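Local coordinates for Pbp related beta-lactamase (PDB 2QMI), which is a penicillin-binding-protein and beta-lactamase relative that assembles into an octamer and probably acts as a self-compartmentalizing peptidase, at residues G4-E7 with S8-E12; G314-E318 with K319-V323; K352-P355 with F356-R359. One frame throughout, in Å; residues are numbered along the deposited sequence.

Interaction 1. Residues G4-E7 with S8-E12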
ATOM      1  N   GLY A   4      26.253  33.640  27.840  1.00 26.69           N
ATOM      2  CA  GLY A   4      24.898  33.161  28.048  1.00 25.06           C
ATOM      3  C   GLY A   4      24.097  33.273  26.765  1.00 25.84           C
ATOM      4  O   GLY A   4      23.353  32.361  26.387  1.00 24.77           O
ATOM      5  N   LYS A   5      24.260  34.401  26.084  1.00 25.50           N
ATOM      6  CA  LYS A   5      23.569  34.654  24.831  1.00 24.89           C
ATOM      7  C   LYS A   5      24.067  33.664  23.759  1.00 25.25           C
ATOM      8  O   LYS A   5      23.277  33.108  22.991  1.00 24.74           O
ATOM      9  CB  LYS A   5      23.834  36.106  24.417  1.00 26.37           C
ATOM     10  CG  LYS A   5      23.112  36.613  23.176  1.00 27.40           C
ATOM     11  CD  LYS A   5      23.351  38.123  23.047  1.00 29.06           C
ATOM     12  CE  LYS A   5      22.890  38.698  21.713  1.00 29.79           C
ATOM     13  NZ  LYS A   5      21.424  38.657  21.529  1.00 30.43           N
ATOM     14  N   LEU A   6      25.375  33.425  23.722  1.00 24.89           N
ATOM     15  CA  LEU A   6      25.935  32.506  22.732  1.00 24.89           C
ATOM     16  C   LEU A   6      25.521  31.050  22.954  1.00 24.46           C
ATOM     17  O   LEU A   6      25.058  30.383  22.029  1.00 24.41           O
ATOM     18  CB  LEU A   6      27.460  32.605  22.716  1.00 24.08           C
ATOM     19  CG  LEU A   6      28.156  31.626  21.761  1.00 22.89           C
ATOM     20  CD1 LEU A   6      27.687  31.874  20.344  1.00 21.53           C
ATOM     21  CD2 LEU A   6      29.660  31.788  21.859  1.00 22.19           C
ATOM     22  N   GLU A   7      25.689  30.557  24.177  1.00 23.80           N
ATOM     23  CA  GLU A   7      25.333  29.176  24.485  1.00 24.28           C
ATOM     24  C   GLU A   7      23.834  28.946  24.277  1.00 24.94           C
ATOM     25  O   GLU A   7      23.415  27.918  23.730  1.00 22.52           O
ATOM     26  CB  GLU A   7      25.732  28.842  25.925  1.00 25.01           C
ATOM     27  CG  GLU A   7      27.155  29.252  26.264  1.00 27.04           C
ATOM     28  CD  GLU A   7      27.702  28.567  27.508  1.00 29.52           C
ATOM     29  OE1 GLU A   7      26.961  28.428  28.505  1.00 31.10           O
ATOM     30  OE2 GLU A   7      28.886  28.173  27.490  1.00 30.59           O
ATOM     31  N   SER A   8      23.032  29.913  24.715  1.00 24.63           N
ATOM     32  CA  SER A   8      21.584  29.838  24.567  1.00 24.55           C
ATOM     33  C   SER A   8      21.268  29.637  23.084  1.00 24.11           C
ATOM     34  O   SER A   8      20.524  28.731  22.701  1.00 24.65           O
ATOM     35  CB  SER A   8      20.944  31.140  25.064  1.00 25.46           C
ATOM     36  OG  SER A   8      19.555  30.984  25.290  1.00 27.44           O
ATOM     37  N   PHE A   9      21.855  30.489  22.255  1.00 22.93           N
ATOM     38  CA  PHE A   9      21.659  30.428  20.813  1.00 23.26           C
ATOM     39  C   PHE A   9      22.025  29.055  20.252  1.00 23.64           C
ATOM     40  O   PHE A   9      21.258  28.447  19.500  1.00 22.64           O
ATOM     41  CB  PHE A   9      22.520  31.502  20.137  1.00 23.16           C
ATOM     42  CG  PHE A   9      22.656  31.333  18.649  1.00 24.56           C
ATOM     43  CD1 PHE A   9      21.591  31.618  17.801  1.00 24.22           C
ATOM     44  CD2 PHE A   9      23.858  30.899  18.096  1.00 24.10           C
ATOM     45  CE1 PHE A   9      21.726  31.476  16.424  1.00 23.75           C
ATOM     46  CE2 PHE A   9      24.001  30.755  16.728  1.00 23.22           C
ATOM     47  CZ  PHE A   9      22.935  31.045  15.888  1.00 24.19           C
ATOM     48  N   ILE A  10      23.211  28.581  20.624  1.00 22.96           N
ATOM     49  CA  ILE A  10      23.715  27.295  20.156  1.00 21.74           C
ATOM     50  C   ILE A  10      22.812  26.111  20.484  1.00 21.34           C
ATOM     51  O   ILE A  10      22.526  25.291  19.612  1.00 22.09           O
ATOM     52  CB  ILE A  10      25.137  27.042  20.712  1.00 21.51           C
ATOM     53  CG1 ILE A  10      26.108  28.054  20.086  1.00 21.31           C
ATOM     54  CG2 ILE A  10      25.579  25.609  20.427  1.00 20.20           C
ATOM     55  CD1 ILE A  10      27.494  28.060  20.709  1.00 21.05           C
ATOM     56  N   VAL A  11      22.350  26.026  21.727  1.00 19.87           N
ATOM     57  CA  VAL A  11      21.494  24.923  22.134  1.00 20.32           C
ATOM     58  C   VAL A  11      20.120  24.944  21.460  1.00 22.08           C
ATOM     59  O   VAL A  11      19.511  23.896  21.236  1.00 21.46           O
ATOM     60  CB  VAL A  11      21.320  24.908  23.663  1.00 20.13           C
ATOM     61  CG1 VAL A  11      20.325  23.822  24.071  1.00 20.31           C
ATOM     62  CG2 VAL A  11      22.666  24.657  24.328  1.00 17.65           C
ATOM     63  N   GLU A  12      19.637  26.140  21.136  1.00 23.24           N
ATOM     64  CA  GLU A  12      18.345  26.285  20.487  1.00 23.68           C
ATOM     65  C   GLU A  12      18.435  25.865  19.019  1.00 24.16           C
ATOM     66  O   GLU A  12      17.496  25.273  18.476  1.00 24.48           O
ATOM     67  CB  GLU A  12      17.855  27.738  20.596  1.00 25.69           C
ATOM     68  CG  GLU A  12      17.757  28.250  22.040  1.00 29.33           C
ATOM     69  CD  GLU A  12      17.150  29.642  22.135  1.00 31.13           C
ATOM     70  OE1 GLU A  12      17.671  30.577  21.486  1.00 32.87           O
ATOM     71  OE2 GLU A  12      16.148  29.807  22.865  1.00 33.05           O
TER

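Interaction 2. Residues G314-E318 with K319-V323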
ATOM      1  N   GLY A 314      37.459  31.107  10.938  1.00 21.43           N
ATOM      2  CA  GLY A 314      37.494  32.474  10.460  1.00 21.62           C
ATOM      3  C   GLY A 314      38.225  33.349  11.460  1.00 22.20           C
ATOM      4  O   GLY A 314      38.279  33.038  12.649  1.00 22.21           O
ATOM      5  N   TYR A 315      38.795  34.441  10.976  1.00 22.44           N
ATOM      6  CA  TYR A 315      39.522  35.357  11.839  1.00 23.28           C
ATOM      7  C   TYR A 315      39.548  36.760  11.243  1.00 23.48           C
ATOM      8  O   TYR A 315      39.389  36.948  10.038  1.00 23.02           O
ATOM      9  CB  TYR A 315      40.958  34.852  12.061  1.00 23.88           C
ATOM     10  CG  TYR A 315      41.804  34.759  10.799  1.00 24.45           C
ATOM     11  CD1 TYR A 315      41.593  33.745   9.854  1.00 24.64           C
ATOM     12  CD2 TYR A 315      42.797  35.700  10.538  1.00 23.26           C
ATOM     13  CE1 TYR A 315      42.353  33.677   8.679  1.00 22.71           C
ATOM     14  CE2 TYR A 315      43.558  35.645   9.373  1.00 23.61           C
ATOM     15  CZ  TYR A 315      43.332  34.632   8.446  1.00 24.01           C
ATOM     16  OH  TYR A 315      44.083  34.606   7.286  1.00 22.92           O
ATOM     17  N   ILE A 316      39.740  37.746  12.107  1.00 24.53           N
ATOM     18  CA  ILE A 316      39.802  39.132  11.681  1.00 25.41           C
ATOM     19  C   ILE A 316      41.102  39.687  12.248  1.00 26.19           C
ATOM     20  O   ILE A 316      41.145  40.154  13.383  1.00 25.29           O
ATOM     21  CB  ILE A 316      38.581  39.919  12.213  1.00 26.08           C
ATOM     22  CG1 ILE A 316      37.300  39.282  11.661  1.00 25.68           C
ATOM     23  CG2 ILE A 316      38.685  41.394  11.808  1.00 23.95           C
ATOM     24  CD1 ILE A 316      36.011  39.946  12.104  1.00 28.18           C
ATOM     25  N   PRO A 317      42.189  39.618  11.455  1.00 27.67           N
ATOM     26  CA  PRO A 317      43.532  40.088  11.813  1.00 28.27           C
ATOM     27  C   PRO A 317      43.532  41.469  12.444  1.00 29.06           C
ATOM     28  O   PRO A 317      44.230  41.704  13.431  1.00 28.81           O
ATOM     29  CB  PRO A 317      44.270  40.071  10.479  1.00 27.54           C
ATOM     30  CG  PRO A 317      43.634  38.949   9.770  1.00 27.85           C
ATOM     31  CD  PRO A 317      42.167  39.181  10.048  1.00 27.36           C
ATOM     32  N   GLU A 318      42.754  42.379  11.866  1.00 29.35           N
ATOM     33  CA  GLU A 318      42.657  43.744  12.382  1.00 30.89           C
ATOM     34  C   GLU A 318      42.311  43.802  13.867  1.00 29.97           C
ATOM     35  O   GLU A 318      42.914  44.562  14.618  1.00 30.50           O
ATOM     36  CB  GLU A 318      41.602  44.532  11.603  1.00 33.47           C
ATOM     37  CG  GLU A 318      42.091  45.117  10.279  1.00 37.14           C
ATOM     38  CD  GLU A 318      43.006  46.309  10.478  1.00 39.29           C
ATOM     39  OE1 GLU A 318      43.372  46.947   9.459  1.00 40.63           O
ATOM     40  OE2 GLU A 318      43.359  46.608  11.645  1.00 40.10           O
ATOM     41  N   LYS A 319      41.328  43.010  14.281  1.00 29.13           N
ATOM     42  CA  LYS A 319      40.883  42.988  15.671  1.00 27.74           C
ATOM     43  C   LYS A 319      41.492  41.825  16.440  1.00 26.79           C
ATOM     44  O   LYS A 319      41.205  41.630  17.619  1.00 27.07           O
ATOM     45  CB  LYS A 319      39.354  42.889  15.724  1.00 28.16           C
ATOM     46  CG  LYS A 319      38.622  44.149  15.268  1.00 28.94           C
ATOM     47  CD  LYS A 319      38.827  45.302  16.259  1.00 30.70           C
ATOM     48  CE  LYS A 319      38.137  46.586  15.795  1.00 31.30           C
ATOM     49  NZ  LYS A 319      38.723  47.114  14.515  1.00 33.26           N
ATOM     50  N   LYS A 320      42.324  41.048  15.754  1.00 25.95           N
ATOM     51  CA  LYS A 320      42.985  39.890  16.343  1.00 25.90           C
ATOM     52  C   LYS A 320      42.046  38.876  16.985  1.00 25.08           C
ATOM     53  O   LYS A 320      42.317  38.349  18.060  1.00 24.75           O
ATOM     54  CB  LYS A 320      44.040  40.346  17.348  1.00 27.35           C
ATOM     55  CG  LYS A 320      45.306  40.849  16.670  1.00 29.47           C
ATOM     56  CD  LYS A 320      46.372  41.230  17.676  1.00 33.51           C
ATOM     57  CE  LYS A 320      45.930  42.435  18.511  1.00 34.66           C
ATOM     58  NZ  LYS A 320      46.990  42.827  19.480  1.00 36.10           N
ATOM     59  N   ILE A 321      40.947  38.587  16.302  1.00 23.61           N
ATOM     60  CA  ILE A 321      39.980  37.622  16.801  1.00 24.55           C
ATOM     61  C   ILE A 321      39.795  36.505  15.773  1.00 24.52           C
ATOM     62  O   ILE A 321      40.086  36.683  14.590  1.00 22.14           O
ATOM     63  CB  ILE A 321      38.620  38.312  17.103  1.00 24.57           C
ATOM     64  CG1 ILE A 321      38.231  39.227  15.937  1.00 23.66           C
ATOM     65  CG2 ILE A 321      38.717  39.108  18.420  1.00 24.22           C
ATOM     66  CD1 ILE A 321      36.886  39.901  16.091  1.00 23.30           C
ATOM     67  N   GLY A 322      39.327  35.349  16.229  1.00 24.76           N
ATOM     68  CA  GLY A 322      39.126  34.231  15.324  1.00 23.67           C
ATOM     69  C   GLY A 322      38.234  33.187  15.958  1.00 23.13           C
ATOM     70  O   GLY A 322      38.169  33.093  17.180  1.00 23.02           O
ATOM     71  N   VAL A 323      37.541  32.407  15.132  1.00 23.32           N
ATOM     72  CA  VAL A 323      36.639  31.381  15.641  1.00 22.15           C
ATOM     73  C   VAL A 323      36.675  30.086  14.827  1.00 22.62           C
ATOM     74  O   VAL A 323      36.742  30.101  13.591  1.00 20.99           O
ATOM     75  CB  VAL A 323      35.178  31.887  15.663  1.00 23.03           C
ATOM     76  CG1 VAL A 323      34.280  30.878  16.389  1.00 22.49           C
ATOM     77  CG2 VAL A 323      35.107  33.251  16.332  1.00 24.12           C
TER

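Interaction 3. Residues K352-P355 with F356-R359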
ATOM      1  N   LYS A 352      20.504  41.307  14.761  1.00 28.72           N
ATOM      2  CA  LYS A 352      20.086  42.395  13.873  1.00 29.07           C
ATOM      3  C   LYS A 352      21.053  42.698  12.729  1.00 28.51           C
ATOM      4  O   LYS A 352      20.643  43.251  11.703  1.00 27.82           O
ATOM      5  CB  LYS A 352      19.870  43.688  14.679  1.00 30.64           C
ATOM      6  CG  LYS A 352      18.731  43.629  15.697  1.00 33.01           C
ATOM      7  CD  LYS A 352      18.454  45.009  16.313  1.00 34.82           C
ATOM      8  CE  LYS A 352      17.217  44.982  17.227  1.00 35.43           C
ATOM      9  NZ  LYS A 352      16.819  46.347  17.702  1.00 36.30           N
ATOM     10  N   GLU A 353      22.326  42.346  12.908  1.00 27.16           N
ATOM     11  CA  GLU A 353      23.358  42.614  11.900  1.00 26.95           C
ATOM     12  C   GLU A 353      23.643  41.464  10.931  1.00 26.12           C
ATOM     13  O   GLU A 353      24.219  41.682   9.865  1.00 25.58           O
ATOM     14  CB  GLU A 353      24.669  43.019  12.592  1.00 28.48           C
ATOM     15  CG  GLU A 353      24.558  44.247  13.495  1.00 31.10           C
ATOM     16  CD  GLU A 353      24.985  45.529  12.811  1.00 33.23           C
ATOM     17  OE1 GLU A 353      26.195  45.691  12.552  1.00 34.25           O
ATOM     18  OE2 GLU A 353      24.115  46.383  12.528  1.00 35.18           O
ATOM     19  N   LEU A 354      23.268  40.242  11.300  1.00 24.80           N
ATOM     20  CA  LEU A 354      23.500  39.086  10.435  1.00 23.68           C
ATOM     21  C   LEU A 354      22.211  38.697   9.718  1.00 23.34           C
ATOM     22  O   LEU A 354      21.296  38.143  10.320  1.00 23.43           O
ATOM     23  CB  LEU A 354      24.017  37.902  11.254  1.00 21.90           C
ATOM     24  CG  LEU A 354      25.354  38.099  11.976  1.00 21.30           C
ATOM     25  CD1 LEU A 354      25.645  36.868  12.813  1.00 19.55           C
ATOM     26  CD2 LEU A 354      26.480  38.357  10.958  1.00 20.08           C
ATOM     27  N   PRO A 355      22.135  38.974   8.409  1.00 24.39           N
ATOM     28  CA  PRO A 355      20.956  38.667   7.591  1.00 24.85           C
ATOM     29  C   PRO A 355      20.377  37.264   7.741  1.00 24.91           C
ATOM     30  O   PRO A 355      19.166  37.114   7.903  1.00 24.41           O
ATOM     31  CB  PRO A 355      21.424  38.977   6.165  1.00 23.89           C
ATOM     32  CG  PRO A 355      22.924  38.862   6.245  1.00 26.13           C
ATOM     33  CD  PRO A 355      23.238  39.478   7.573  1.00 24.71           C
ATOM     34  N   PHE A 356      21.229  36.243   7.710  1.00 24.44           N
ATOM     35  CA  PHE A 356      20.738  34.879   7.835  1.00 24.26           C
ATOM     36  C   PHE A 356      20.053  34.596   9.164  1.00 25.47           C
ATOM     37  O   PHE A 356      19.373  33.578   9.305  1.00 25.96           O
ATOM     38  CB  PHE A 356      21.858  33.846   7.597  1.00 24.07           C
ATOM     39  CG  PHE A 356      23.171  34.169   8.278  1.00 24.41           C
ATOM     40  CD1 PHE A 356      24.208  34.764   7.569  1.00 24.76           C
ATOM     41  CD2 PHE A 356      23.382  33.835   9.615  1.00 24.35           C
ATOM     42  CE1 PHE A 356      25.438  35.016   8.178  1.00 24.66           C
ATOM     43  CE2 PHE A 356      24.611  34.085  10.234  1.00 24.23           C
ATOM     44  CZ  PHE A 356      25.636  34.673   9.516  1.00 24.29           C
ATOM     45  N   ILE A 357      20.205  35.494  10.132  1.00 25.66           N
ATOM     46  CA  ILE A 357      19.574  35.281  11.431  1.00 26.22           C
ATOM     47  C   ILE A 357      18.182  35.901  11.591  1.00 25.90           C
ATOM     48  O   ILE A 357      17.267  35.224  12.052  1.00 25.97           O
ATOM     49  CB  ILE A 357      20.493  35.760  12.576  1.00 27.22           C
ATOM     50  CG1 ILE A 357      21.811  34.980  12.521  1.00 29.34           C
ATOM     51  CG2 ILE A 357      19.824  35.524  13.925  1.00 25.04           C
ATOM     52  CD1 ILE A 357      22.799  35.347  13.595  1.00 32.67           C
ATOM     53  N   TYR A 358      18.000  37.171  11.229  1.00 26.60           N
ATOM     54  CA  TYR A 358      16.669  37.767  11.365  1.00 27.49           C
ATOM     55  C   TYR A 358      15.710  37.308  10.271  1.00 27.48           C
ATOM     56  O   TYR A 358      14.493  37.228  10.482  1.00 27.43           O
ATOM     57  CB  TYR A 358      16.726  39.301  11.397  1.00 26.53           C
ATOM     58  CG  TYR A 358      17.517  39.983  10.300  1.00 28.06           C
ATOM     59  CD1 TYR A 358      18.892  40.173  10.425  1.00 28.12           C
ATOM     60  CD2 TYR A 358      16.878  40.502   9.169  1.00 27.93           C
ATOM     61  CE1 TYR A 358      19.618  40.874   9.456  1.00 29.60           C
ATOM     62  CE2 TYR A 358      17.592  41.200   8.190  1.00 28.73           C
ATOM     63  CZ  TYR A 358      18.963  41.385   8.343  1.00 29.46           C
ATOM     64  OH  TYR A 358      19.683  42.082   7.397  1.00 30.49           O
ATOM     65  N   ARG A 359      16.257  36.998   9.100  1.00 27.09           N
ATOM     66  CA  ARG A 359      15.439  36.532   7.989  1.00 27.22           C
ATOM     67  C   ARG A 359      14.793  35.185   8.327  1.00 26.65           C
ATOM     68  O   ARG A 359      13.627  34.955   8.010  1.00 26.56           O
ATOM     69  CB  ARG A 359      16.301  36.425   6.725  1.00 28.28           C
ATOM     70  CG  ARG A 359      15.607  35.822   5.505  1.00 31.51           C
ATOM     71  CD  ARG A 359      16.304  36.263   4.209  1.00 32.96           C
ATOM     72  NE  ARG A 359      17.735  35.950   4.193  1.00 34.49           N
ATOM     73  CZ  ARG A 359      18.237  34.741   3.963  1.00 34.91           C
ATOM     74  NH1 ARG A 359      17.419  33.720   3.727  1.00 35.22           N
ATOM     75  NH2 ARG A 359      19.554  34.549   3.965  1.00 33.28           N
TER

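Interaction 1. Residues G4-E7 with S8-E12
The first two turns of the N-terminal helix 3-16 join Gly-4 to Glu-7 with Ser-8 to Val-11, and Leu-6 and Ile-10, one turn apart, supply the main side-chain contact. CD1 of Ile-10 comes within 3.8 Å of Leu-6 CG, the two side chains meeting at a slant. Leu-6 starts off away from Ile-10, but its end swings back because CG stands anti to the backbone N (chi1 177°), beside the carbonyl carbon; CG1 of Ile-10 turns back beside its own N and lies 3.2 Å from Leu-6 O. The methylene of Ile-10 thus rests against the carbonyl that accepts its own N-H, with Ile-10 N to Leu-6 O at 2.9 Å. The same i to i+4 pattern of an alpha-helix links Ser-8 N to Gly-4 O at 3.0 Å, Phe-9 N to Lys-5 O at 3.1 Å and Val-11 N to Glu-7 O at 3.0 Å. In the last of these the donor lies close to the line of the C=O bond, while the first two donors are tilted by about 33° from the carbonyl plane. The helix is wedged between strand 31-38, helix 334-345 and a neighbouring subunit. Leu-6 meets Tyr-34 and Ile-10 meets Phe-38, both of strand 31-38, an outermost strand of the sheet within the chain, and the Phe-9 ring stacks with Tyr-340 of helix 334-345. Glu-7 extends away to Lys-36 in a salt bridge and to Tyr-34 OH in a hydrogen bond, while Ser-8 packs against Ala-141 and Val-11 against Phe-142 of a second subunit.

Interaction 2. Residues G314-E318 with K319-V323
A beta hairpin made by strands 310-316 and 321-327 turns over here, and Ile-316 and Ile-321 face each other at the base of its loop. Their side chains project together from one face of the sheet, with Ile-316 CB 3.8 Å from Ile-321 CG1 and the two CD1 methyls 4.1 Å apart. On Ile-321 CG1 stands between the backbone N and the carbonyl carbon (chi1 46°), which lays that branch against its partner. Both extend on the face shared by Val-323, where Leu-346 touches Ile-321 and Leu-299 touches Ile-316. Segments 314-316 and 321-323 run nearly antiparallel (171°). Gly-314 and Val-323 form a hydrogen-bonded pair in which Val-323 N reaches Gly-314 O at 2.7 Å, and Ile-316 N reaches Ile-321 O at the same 2.7 Å. The return bond, Ile-321 N to Ile-316 O at 3.3 Å, is weak. Between these pairs, Tyr-315 opposes Gly-322 in a non-hydrogen-bonded pair whose CA atoms are only 3.7 Å apart, a close approach made possible by the missing side chain on Gly-322. The Tyr-315 ring leads away on the other face, to Leu-248 and Ile-252 of helix 241-252, and its OH is hydrogen-bonded to Glu-268. In the loop, Pro-317 and Glu-318 keep right-handed helical backbone angles, whereas Lys-320 is left-handed (phi 55°). With Lys-320 and Ile-321 both facing Ile-316, the geometry fits a G1 beta bulge, closing two central strands of the antiparallel sheet in a beta-lactamase-type fold.

Interaction 3. Residues K352-P355 with F356-R359
Leu-354 runs beside both Phe-356 and Ile-357, all three side chains leaving the backbone in a common direction. Its CB sits over one face of the Phe-356 ring, 4.2 Å from the centroid and displaced toward the rim, a CH-pi contact; further out, Leu-354 CD1 comes 3.9 Å from Phe-356 CE2. The ring gets there because Phe-356 CG stands between its backbone N and carbonyl carbon (chi1 44°). On the Ile-357 side, CD1 of Ile-357 comes 3.3 Å from Leu-354 CD1, tighter than usual van der Waals contact. This apolar group forms where the short helix 350-353 gives way to helix 355-364: Leu-354 leaves helical angles and occupies the N-cap position. Its carbonyl O accepts Ile-357 N at 2.9 Å, with the donor 43° out of the carbonyl plane. The next carbonyl begins the regular helical pattern, Arg-359 N to Pro-355 O at 3.1 Å, the donor nearly in line with C=O. That same oxygen stands 3.9 Å above the Tyr-358 ring, over its centre, although the modelled ring is too close to Pro-355 CA for its exact place to be trusted. Phe-279 touches Leu-354, Pro-355 and Phe-356, while Tyr-336 stacks on the Phe-356 ring and Tyr-340 touches Ile-357. The junction between the two helices is therefore held by two backbone bonds and an apolar cluster, whereas the charge of Arg-359 is directed outside it, into a salt bridge with Asp-386, with a weak hydrogen bond to Asn-420 of a neighbouring subunit beside it.

The three contacts come in series along the chain, each complete before the next begins. Their centres lie about 21 Å apart for interactions 1 and 2 and for interactions 2 and 3, and about 16 Å apart for interactions 1 and 3; no two touch. Strand 321-327 of interaction 2 pairs with strand 21-28, which pairs in turn with strand 31-38, on which the helix of interaction 1 packs. Helix 334-345 is a neighbour shared by interactions 1 and 3. In chain order, the beta-lactamase-type body that holds interactions 1 and 2 is followed by helix 355-364 of interaction 3 and then by the eight-stranded barrel, and interactions 1 and 3 both border other subunits of the octamer.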